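Putative uncharacterized protein (Mycobacterium avium, PDB 2Z6V) probably transfers a sulfuryl group to an acceptor that is not known, and can hold a palmitic acid molecule. Local coordinates at residues Thr29-Phe34 with Asp49-Gly54; Thr81-Arg86 with Gln197-Leu202; Phe193-Asp198 with Glu228-Tyr233. All coordinates share one frame; numbering follows the deposited sequence.

Overall arrangement
All three contacts lie on the same side of the chain's centre, among helices and outside the parallel sheet. Contact 1 is the most peripheral, about 21 Å from the chain's centre to its own. It joins the starts of helices 30-41 and 50-64, with a salt bridge on its partly exposed side and aromatic packing. Contacts 2 and 3 are buried, with centres about 8 Å apart, and share Gln197 and Asp198. Contact 2 sets helix 70-96 against the loop after helix 192-195, by packing of Gln197 and Phe199 and one weak water link. Contact 3 adds helix 224-238 through side-chain hydrogen bonds of histidine, glutamine and tyrosine. Asp198 also ties contact 1 in, through a probable hydrogen bond with Ser50.

Contact 1 of 3, residues Thr29-Phe34 with Asp49-Gly54; sequences TADDVF and DSWREG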
loop_
_atom_site.group_PDB
_atom_site.type_symbol
_atom_site.label_atom_id
_atom_site.label_comp_id
_atom_site.label_asym_id
_atom_site.label_seq_id
_atom_site.Cartn_x
_atom_site.Cartn_y
_atom_site.Cartn_z
ATOM N N THR A 29 -3.508 24.895 9.252
ATOM C CA THR A 29 -3.804 24.646 7.842
ATOM C C THR A 29 -2.778 23.762 7.137
ATOM O O THR A 29 -1.724 23.442 7.683
ATOM C CB THR A 29 -3.885 25.958 7.039
ATOM O OG1 THR A 29 -2.576 26.535 6.933
ATOM C CG2 THR A 29 -4.817 26.941 7.715
ATOM N N ALA A 30 -3.099 23.381 5.907
ATOM C CA ALA A 30 -2.213 22.556 5.104
ATOM C C ALA A 30 -0.932 23.325 4.804
ATOM O O ALA A 30 0.146 22.737 4.702
ATOM C CB ALA A 30 -2.896 22.166 3.808
ATOM N N ASP A 31 -1.051 24.644 4.668
ATOM C CA ASP A 31 0.117 25.472 4.376
ATOM C C ASP A 31 1.093 25.512 5.551
ATOM O O ASP A 31 2.299 25.664 5.351
ATOM C CB ASP A 31 -0.313 26.892 3.995
ATOM C CG ASP A 31 -1.003 26.954 2.637
ATOM O OD1 ASP A 31 -0.432 26.446 1.641
ATOM O OD2 ASP A 31 -2.115 27.519 2.563
ATOM N N ASP A 32 0.574 25.380 6.771
ATOM C CA ASP A 32 1.426 25.376 7.956
ATOM C C ASP A 32 2.249 24.101 7.939
ATOM O O ASP A 32 3.438 24.106 8.268
ATOM C CB ASP A 32 0.594 25.419 9.241
ATOM C CG ASP A 32 -0.130 26.743 9.432
ATOM O OD1 ASP A 32 0.488 27.811 9.203
ATOM O OD2 ASP A 32 -1.316 26.708 9.828
ATOM N N VAL A 33 1.600 23.004 7.562
ATOM C CA VAL A 33 2.258 21.711 7.469
ATOM C C VAL A 33 3.364 21.851 6.422
ATOM O O VAL A 33 4.482 21.367 6.604
ATOM C CB VAL A 33 1.253 20.617 7.032
ATOM C CG1 VAL A 33 1.975 19.308 6.743
ATOM C CG2 VAL A 33 0.221 20.410 8.120
ATOM N N PHE A 34 3.046 22.537 5.330
ATOM C CA PHE A 34 4.018 22.739 4.275
ATOM C C PHE A 34 5.231 23.490 4.808
ATOM O O PHE A 34 6.372 23.098 4.541
ATOM C CB PHE A 34 3.408 23.523 3.117
ATOM C CG PHE A 34 4.346 23.710 1.959
ATOM C CD1 PHE A 34 4.341 22.825 0.893
ATOM C CD2 PHE A 34 5.251 24.767 1.943
ATOM C CE1 PHE A 34 5.229 22.988 -0.179
ATOM C CE2 PHE A 34 6.143 24.942 0.879
ATOM C CZ PHE A 34 6.132 24.052 -0.183
ATOM N N ASP A 49 0.211 21.683 -6.998
ATOM C CA ASP A 49 -0.716 22.009 -5.923
ATOM C C ASP A 49 -1.557 20.802 -5.493
ATOM O O ASP A 49 -2.279 20.867 -4.493
ATOM C CB ASP A 49 -1.652 23.109 -6.429
ATOM C CG ASP A 49 -2.222 23.956 -5.320
ATOM O OD1 ASP A 49 -3.266 24.611 -5.558
ATOM O OD2 ASP A 49 -1.622 23.985 -4.219
ATOM N N SER A 50 -1.461 19.714 -6.253
ATOM C CA SER A 50 -2.241 18.496 -6.015
ATOM C C SER A 50 -2.271 17.934 -4.598
ATOM O O SER A 50 -3.250 17.299 -4.201
ATOM C CB SER A 50 -1.787 17.390 -6.976
ATOM O OG SER A 50 -0.434 17.041 -6.763
ATOM N N TRP A 51 -1.204 18.168 -3.844
ATOM C CA TRP A 51 -1.092 17.667 -2.481
ATOM C C TRP A 51 -2.010 18.352 -1.484
ATOM O O TRP A 51 -2.460 17.741 -0.520
ATOM C CB TRP A 51 0.346 17.837 -1.989
ATOM C CG TRP A 51 0.816 19.265 -2.054
ATOM C CD1 TRP A 51 1.420 19.877 -3.108
ATOM C CD2 TRP A 51 0.673 20.267 -1.034
ATOM N NE1 TRP A 51 1.666 21.196 -2.815
ATOM C CE2 TRP A 51 1.215 21.464 -1.549
ATOM C CE3 TRP A 51 0.138 20.269 0.263
ATOM C CZ2 TRP A 51 1.239 22.659 -0.812
ATOM C CZ3 TRP A 51 0.160 21.457 0.997
ATOM C CH2 TRP A 51 0.708 22.634 0.454
ATOM N N ARG A 52 -2.285 19.626 -1.728
ATOM C CA ARG A 52 -3.081 20.427 -0.821
ATOM C C ARG A 52 -4.506 19.998 -0.524
ATOM O O ARG A 52 -4.907 19.966 0.634
ATOM C CB ARG A 52 -3.080 21.878 -1.291
ATOM C CG ARG A 52 -3.607 22.828 -0.243
ATOM C CD ARG A 52 -3.427 24.285 -0.629
ATOM N NE ARG A 52 -3.462 25.130 0.563
ATOM C CZ ARG A 52 -4.490 25.200 1.413
ATOM N NH1 ARG A 52 -5.586 24.476 1.209
ATOM N NH2 ARG A 52 -4.415 25.986 2.482
ATOM N N GLU A 53 -5.280 19.660 -1.544
ATOM C CA GLU A 53 -6.668 19.297 -1.288
ATOM C C GLU A 53 -6.850 18.194 -0.242
ATOM O O GLU A 53 -7.629 18.360 0.699
ATOM C CB GLU A 53 -7.380 18.924 -2.592
ATOM C CG GLU A 53 -8.844 18.592 -2.379
ATOM C CD GLU A 53 -9.648 18.542 -3.661
ATOM O OE1 GLU A 53 -9.077 18.211 -4.729
ATOM O OE2 GLU A 53 -10.867 18.819 -3.592
ATOM N N GLY A 54 -6.132 17.083 -0.402
ATOM C CA GLY A 54 -6.238 15.982 0.539
ATOM C C GLY A 54 -5.706 16.302 1.928
ATOM O O GLY A 54 -6.336 15.957 2.940
HETATM O O HOH W 1 -0.609 25.719 -1.452
#
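The N-terminal turns of helices 30-41 and 50-64 meet here in a helix-helix contact, with Ala30 and Asp31 facing Trp51 and Arg52. The short axes approach to 10.3 Å at an angle of 124°. Thr29 caps the first helix through weak bonds from Asp31 N and Asp32 N to its OG1, and forms a capping box with Asp32. The polar link is a salt bridge from Arg52 NH2 to Asp31 OD2, 2.8 Å long and nearly straight. OD2 lies in the guanidinium plane, but NH2 comes from above the carboxylate plane, so the two groups are not coplanar. Arg52 NE adds only weak bonds to both carboxylate oxygens. CB of Ala30 lies over one guanidinium face, 4.2 Å from CZ of Arg52. CD1 of Phe34 rests 3.5 Å from CZ2 of Trp51. Their planes are 23° apart but slid so far that the rings barely overlap. Trp51 CG sits between its backbone N and carbonyl carbon (chi1 57°), which carries the indole toward helix 30-41. Phe34 also packs on Leu84 and Leu88 of helix 70-96. The salt bridge probably balances the charges of Asp31 and Arg52 where both are partly exposed, while the aromatic pair, with Trp51 buried, adds apolar packing.

Contact 2 of 3, residues Thr81-Arg86 with Gln197-Leu202; sequences TNALGR and QDFKGL. With PLM (palmitic acid), chain C.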
loop_
_atom_site.group_PDB
_atom_site.type_symbol
_atom_site.label_atom_id
_atom_site.label_comp_id
_atom_site.label_asym_id
_atom_site.label_seq_id
_atom_site.Cartn_x
_atom_site.Cartn_y
_atom_site.Cartn_z
ATOM N N THR A 81 3.567 15.639 7.749
ATOM C CA THR A 81 4.709 16.517 7.537
ATOM C C THR A 81 5.829 15.739 6.888
ATOM O O THR A 81 6.372 16.163 5.880
ATOM C CB THR A 81 5.217 17.107 8.864
ATOM O OG1 THR A 81 4.130 17.743 9.544
ATOM C CG2 THR A 81 6.322 18.137 8.611
ATOM N N ASN A 82 6.168 14.591 7.464
ATOM C CA ASN A 82 7.230 13.754 6.910
ATOM C C ASN A 82 6.913 13.296 5.489
ATOM O O ASN A 82 7.799 13.265 4.631
ATOM C CB ASN A 82 7.479 12.537 7.799
ATOM C CG ASN A 82 8.099 12.913 9.133
ATOM O OD1 ASN A 82 8.915 13.833 9.207
ATOM N ND2 ASN A 82 7.727 12.195 10.189
ATOM N N ALA A 83 5.650 12.949 5.246
ATOM C CA ALA A 83 5.219 12.506 3.930
ATOM C C ALA A 83 5.395 13.640 2.921
ATOM O O ALA A 83 5.923 13.429 1.831
ATOM C CB ALA A 83 3.755 12.060 3.972
ATOM N N LEU A 84 4.956 14.839 3.294
ATOM C CA LEU A 84 5.077 15.999 2.421
ATOM C C LEU A 84 6.543 16.369 2.223
ATOM O O LEU A 84 6.927 16.861 1.157
ATOM C CB LEU A 84 4.305 17.191 3.004
ATOM C CG LEU A 84 4.270 18.452 2.134
ATOM C CD1 LEU A 84 3.676 18.115 0.773
ATOM C CD2 LEU A 84 3.454 19.536 2.828
ATOM N N GLY A 85 7.361 16.127 3.244
ATOM C CA GLY A 85 8.778 16.428 3.141
ATOM C C GLY A 85 9.428 15.579 2.059
ATOM O O GLY A 85 10.320 16.048 1.343
ATOM N N ARG A 86 8.987 14.323 1.942
ATOM C CA ARG A 86 9.513 13.417 0.924
ATOM C C ARG A 86 9.187 13.978 -0.449
ATOM O O ARG A 86 10.018 13.967 -1.363
ATOM C CB ARG A 86 8.886 12.034 1.067
ATOM C CG ARG A 86 9.483 11.226 2.181
ATOM C CD ARG A 86 8.470 10.291 2.781
ATOM N NE ARG A 86 8.878 9.983 4.138
ATOM C CZ ARG A 86 8.052 9.617 5.103
ATOM N NH1 ARG A 86 6.749 9.506 4.862
ATOM N NH2 ARG A 86 8.532 9.382 6.316
ATOM N N GLN A 197 2.056 10.560 -0.079
ATOM C CA GLN A 197 2.863 11.777 -0.192
ATOM C C GLN A 197 2.150 12.814 -1.066
ATOM O O GLN A 197 2.617 13.950 -1.219
ATOM C CB GLN A 197 4.235 11.465 -0.785
ATOM C CG GLN A 197 5.166 10.699 0.144
ATOM C CD GLN A 197 6.424 10.223 -0.555
ATOM O OE1 GLN A 197 7.082 10.985 -1.268
ATOM N NE2 GLN A 197 6.768 8.956 -0.353
ATOM N N ASP A 198 1.029 12.414 -1.657
ATOM C CA ASP A 198 0.247 13.331 -2.465
ATOM C C ASP A 198 -1.109 13.446 -1.783
ATOM O O ASP A 198 -2.059 14.018 -2.317
ATOM C CB ASP A 198 0.090 12.811 -3.895
ATOM C CG ASP A 198 -0.615 13.816 -4.806
ATOM O OD1 ASP A 198 -0.188 14.999 -4.836
ATOM O OD2 ASP A 198 -1.590 13.421 -5.487
ATOM N N PHE A 199 -1.179 12.883 -0.583
ATOM C CA PHE A 199 -2.387 12.893 0.232
ATOM C C PHE A 199 -3.656 12.441 -0.484
ATOM O O PHE A 199 -4.731 13.022 -0.331
ATOM C CB PHE A 199 -2.546 14.270 0.874
ATOM C CG PHE A 199 -1.382 14.636 1.747
ATOM C CD1 PHE A 199 -0.315 15.370 1.239
ATOM C CD2 PHE A 199 -1.299 14.151 3.054
ATOM C CE1 PHE A 199 0.816 15.609 2.012
ATOM C CE2 PHE A 199 -0.168 14.383 3.838
ATOM C CZ PHE A 199 0.891 15.112 3.318
ATOM N N LYS A 200 -3.493 11.372 -1.257
ATOM C CA LYS A 200 -4.564 10.722 -2.004
ATOM C C LYS A 200 -4.241 9.228 -1.928
ATOM O O LYS A 200 -3.904 8.582 -2.933
ATOM C CB LYS A 200 -4.579 11.187 -3.457
ATOM C CG LYS A 200 -4.951 12.644 -3.637
ATOM C CD LYS A 200 -5.036 12.981 -5.111
ATOM C CE LYS A 200 -5.291 14.445 -5.347
ATOM N NZ LYS A 200 -5.115 14.741 -6.788
ATOM N N GLY A 201 -4.311 8.716 -0.703
ATOM C CA GLY A 201 -4.034 7.321 -0.426
ATOM C C GLY A 201 -4.983 6.855 0.661
ATOM O O GLY A 201 -5.214 7.549 1.657
ATOM N N LEU A 202 -5.539 5.670 0.471
ATOM C CA LEU A 202 -6.492 5.127 1.413
ATOM C C LEU A 202 -5.947 4.915 2.831
ATOM O O LEU A 202 -6.725 4.764 3.766
ATOM C CB LEU A 202 -7.041 3.812 0.854
ATOM C CG LEU A 202 -8.227 3.140 1.539
ATOM C CD1 LEU A 202 -9.407 4.109 1.628
ATOM C CD2 LEU A 202 -8.602 1.890 0.750
HETATM C C1 PLM C . -8.370 2.898 5.496
HETATM O O1 PLM C . -9.559 3.281 5.527
HETATM O O2 PLM C . -7.363 3.615 5.684
HETATM C C2 PLM C . -8.111 1.417 5.205
HETATM C C3 PLM C . -8.892 0.949 3.976
HETATM C C4 PLM C . -8.552 -0.489 3.580
HETATM C C5 PLM C . -7.072 -0.644 3.223
HETATM C C6 PLM C . -6.196 -0.780 4.470
HETATM C C7 PLM C . -4.721 -0.613 4.103
HETATM C C8 PLM C . -4.403 0.851 3.797
HETATM C C9 PLM C . -3.444 0.945 2.610
HETATM C CA PLM C . -2.214 0.058 2.812
HETATM C CB PLM C . -1.521 -0.244 1.480
HETATM C CC PLM C . -2.519 -0.871 0.505
HETATM C CD PLM C . -3.400 0.202 -0.139
HETATM C CE PLM C . -4.706 -0.373 -0.691
HETATM C CF PLM C . -5.570 -0.908 0.452
HETATM C CG PLM C . -6.946 -1.360 -0.037
HETATM O O HOH W 2 5.460 8.355 2.754
#
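A turn of helix 70-96 lies against the 3-10 turn and loop 197-202, and the backbones come nearest at Ala83 and Gln197, with CA atoms 4.8 Å apart. The Gln197 side chain runs along this helix turn. Its CG lies 3.3 Å from the carbonyl oxygen of Ala83, and its OE1 reaches 3.1 Å from CB of Arg86. The Gln197 and Arg86 side chains cross at about a right angle, with the amide and guanidinium planes 67° apart. The amide's own partners are Tyr229 OH, which donates to OE1, and Phe193 O, which accepts from NE2. One water weakly joins Arg86 NH1 to Gln197 NE2. Phe199 packs beside it, on Ala83 and Leu84. Its CE1 is 4.0 Å from CB of Leu84, which lies at the ring edge, and its CZ is 4.2 Å from CB of Ala83. With CG of Phe199 beside its backbone N (chi1 -60°), the ring points back to the helix. Leu55 and Ile58 of helix 50-64 also touch this ring. At the far end of the loop, the Leu202 side chain packs on the start of the palmitic acid chain, though the exact placing is doubtful. This is buried helix-to-loop packing in a sulfotransferase-family protein, on a loop whose other end lines the site of the bound fatty acid.

Contact 3 of 3, residues Phe193-Asp198 with Glu228-Tyr233; sequences FIHNQD and EYQKRY
Residues of the short helix 192-195 and the 3-10 turn that follows pack on helix 224-238 in the sulfotransferase-family region, with Ile194, His195 and Gln197 meeting Tyr229, Gln230 and Tyr233. Ile194 fills the middle. Its CG1 lies over one face of the Tyr233 ring, 3.7 Å from the centroid, as a CH-pi contact. Its CG2 meets CD2 of Tyr229 at 3.9 Å. His195 NE2 donates to Gln230 OE1 at 2.8 Å with an angle of 160°. The oxygen lies near the imidazole plane, but NE2 stands above the amide's carbonyl plane. With CG anti to the backbone N (chi1 -170°), Gln230 reaches the histidine. Tyr229 OH is 2.7 Å from Gln197 OE1 and tilted from its carbonyl plane. Gln197 NE2 meets a lone pair of Phe193 O in the carbonyl plane, at 2.8 Å, and makes a weak bond to Tyr233 OH. This holds both ends of the amide and fixes its rotation. Tyr233 OH has its stronger partner in Gln139 O. On helix 70-96, Val90 touches both tyrosines and Arg87 makes a cation-pi contact with Tyr229. Tyr227, earlier on helix 224-238, meets His195 edge to face, and Val262 of helix 256-262 touches Glu228 and Lys231.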
loop_
_atom_site.group_PDB
_atom_site.type_symbol
_atom_site.label_atom_id
_atom_site.label_comp_id
_atom_site.label_asym_id
_atom_site.label_seq_id
_atom_site.Cartn_x
_atom_site.Cartn_y
_atom_site.Cartn_z
ATOM N N PHE A 193 2.705 4.071 0.254
ATOM C CA PHE A 193 3.647 4.979 0.891
ATOM C C PHE A 193 4.360 5.941 -0.037
ATOM O O PHE A 193 5.275 6.646 0.379
ATOM C CB PHE A 193 4.620 4.175 1.743
ATOM C CG PHE A 193 3.918 3.294 2.722
ATOM C CD1 PHE A 193 3.134 3.854 3.724
ATOM C CD2 PHE A 193 3.917 1.910 2.557
ATOM C CE1 PHE A 193 2.346 3.053 4.543
ATOM C CE2 PHE A 193 3.136 1.098 3.367
ATOM C CZ PHE A 193 2.343 1.670 4.363
ATOM N N ILE A 194 3.949 5.941 -1.303
ATOM C CA ILE A 194 4.450 6.896 -2.282
ATOM C C ILE A 194 3.234 7.804 -2.440
ATOM O O ILE A 194 3.331 9.025 -2.347
ATOM C CB ILE A 194 4.774 6.259 -3.649
ATOM C CG1 ILE A 194 6.190 5.677 -3.636
ATOM C CG2 ILE A 194 4.672 7.310 -4.754
ATOM C CD1 ILE A 194 6.528 4.959 -4.905
ATOM N N HIS A 195 2.081 7.168 -2.630
ATOM C CA HIS A 195 0.806 7.851 -2.799
ATOM C C HIS A 195 0.401 8.787 -1.651
ATOM O O HIS A 195 -0.084 9.884 -1.887
ATOM C CB HIS A 195 -0.317 6.821 -3.023
ATOM C CG HIS A 195 -0.288 6.165 -4.371
ATOM N ND1 HIS A 195 -1.404 5.583 -4.937
ATOM C CD2 HIS A 195 0.720 5.976 -5.253
ATOM C CE1 HIS A 195 -1.085 5.064 -6.108
ATOM N NE2 HIS A 195 0.199 5.287 -6.323
ATOM N N ASN A 196 0.577 8.355 -0.409
ATOM C CA ASN A 196 0.198 9.197 0.714
ATOM C C ASN A 196 0.977 10.510 0.702
ATOM O O ASN A 196 0.590 11.475 1.370
ATOM C CB ASN A 196 0.390 8.450 2.039
ATOM C CG ASN A 196 1.845 8.248 2.393
ATOM O OD1 ASN A 196 2.735 8.435 1.557
ATOM N ND2 ASN A 196 2.103 7.852 3.636
ATOM N N GLN A 197 2.056 10.560 -0.079
ATOM C CA GLN A 197 2.863 11.777 -0.192
ATOM C C GLN A 197 2.150 12.814 -1.066
ATOM O O GLN A 197 2.617 13.950 -1.219
ATOM C CB GLN A 197 4.235 11.465 -0.785
ATOM C CG GLN A 197 5.166 10.699 0.144
ATOM C CD GLN A 197 6.424 10.223 -0.555
ATOM O OE1 GLN A 197 7.082 10.985 -1.268
ATOM N NE2 GLN A 197 6.768 8.956 -0.353
ATOM N N ASP A 198 1.029 12.414 -1.657
ATOM C CA ASP A 198 0.247 13.331 -2.465
ATOM C C ASP A 198 -1.109 13.446 -1.783
ATOM O O ASP A 198 -2.059 14.018 -2.317
ATOM C CB ASP A 198 0.090 12.811 -3.895
ATOM C CG ASP A 198 -0.615 13.816 -4.806
ATOM O OD1 ASP A 198 -0.188 14.999 -4.836
ATOM O OD2 ASP A 198 -1.590 13.421 -5.487
ATOM N N GLU A 228 0.962 9.890 -11.602
ATOM C CA GLU A 228 2.017 10.556 -12.353
ATOM C C GLU A 228 3.196 10.768 -11.425
ATOM O O GLU A 228 4.351 10.716 -11.851
ATOM C CB GLU A 228 1.527 11.891 -12.901
ATOM C CG GLU A 228 0.807 11.774 -14.232
ATOM C CD GLU A 228 -0.125 12.936 -14.480
ATOM O OE1 GLU A 228 0.278 14.081 -14.164
ATOM O OE2 GLU A 228 -1.251 12.704 -14.990
ATOM N N TYR A 229 2.899 11.001 -10.150
ATOM C CA TYR A 229 3.945 11.181 -9.158
ATOM C C TYR A 229 4.652 9.833 -8.945
ATOM O O TYR A 229 5.884 9.762 -8.874
ATOM C CB TYR A 229 3.350 11.671 -7.836
ATOM C CG TYR A 229 4.376 11.821 -6.730
ATOM C CD1 TYR A 229 5.482 12.660 -6.886
ATOM C CD2 TYR A 229 4.264 11.092 -5.539
ATOM C CE1 TYR A 229 6.453 12.764 -5.896
ATOM C CE2 TYR A 229 5.230 11.192 -4.543
ATOM C CZ TYR A 229 6.324 12.028 -4.730
ATOM O OH TYR A 229 7.294 12.123 -3.756
ATOM N N GLN A 230 3.879 8.756 -8.867
ATOM C CA GLN A 230 4.499 7.456 -8.658
ATOM C C GLN A 230 5.525 7.154 -9.740
ATOM O O GLN A 230 6.626 6.692 -9.440
ATOM C CB GLN A 230 3.465 6.336 -8.619
ATOM C CG GLN A 230 4.074 5.031 -8.165
ATOM C CD GLN A 230 3.108 3.880 -8.226
ATOM O OE1 GLN A 230 1.891 4.075 -8.207
ATOM N NE2 GLN A 230 3.641 2.661 -8.278
ATOM N N LYS A 231 5.170 7.415 -10.996
ATOM C CA LYS A 231 6.089 7.162 -12.107
ATOM C C LYS A 231 7.402 7.939 -11.950
ATOM O O LYS A 231 8.485 7.385 -12.145
ATOM C CB LYS A 231 5.418 7.505 -13.440
ATOM C CG LYS A 231 6.347 7.410 -14.646
ATOM C CD LYS A 231 5.561 7.206 -15.939
ATOM C CE LYS A 231 6.500 7.018 -17.124
ATOM N NZ LYS A 231 5.893 6.203 -18.218
ATOM N N ARG A 232 7.307 9.215 -11.588
ATOM C CA ARG A 232 8.500 10.040 -11.388
ATOM C C ARG A 232 9.336 9.462 -10.241
ATOM O O ARG A 232 10.565 9.389 -10.319
ATOM C CB ARG A 232 8.104 11.484 -11.055
ATOM C CG ARG A 232 7.589 12.295 -12.238
ATOM C CD ARG A 232 7.334 13.735 -11.832
ATOM N NE ARG A 232 5.907 14.017 -11.724
ATOM C CZ ARG A 232 5.322 14.499 -10.638
ATOM N NH1 ARG A 232 6.040 14.756 -9.559
ATOM N NH2 ARG A 232 4.019 14.722 -10.634
ATOM N N TYR A 233 8.647 9.052 -9.178
ATOM C CA TYR A 233 9.287 8.464 -8.019
ATOM C C TYR A 233 10.069 7.237 -8.479
ATOM O O TYR A 233 11.256 7.097 -8.177
ATOM C CB TYR A 233 8.228 8.029 -7.013
ATOM C CG TYR A 233 8.675 8.004 -5.575
ATOM C CD1 TYR A 233 8.391 9.078 -4.725
ATOM C CD2 TYR A 233 9.321 6.891 -5.040
ATOM C CE1 TYR A 233 8.730 9.043 -3.367
ATOM C CE2 TYR A 233 9.668 6.838 -3.681
ATOM C CZ TYR A 233 9.365 7.918 -2.849
ATOM O OH TYR A 233 9.677 7.883 -1.508
#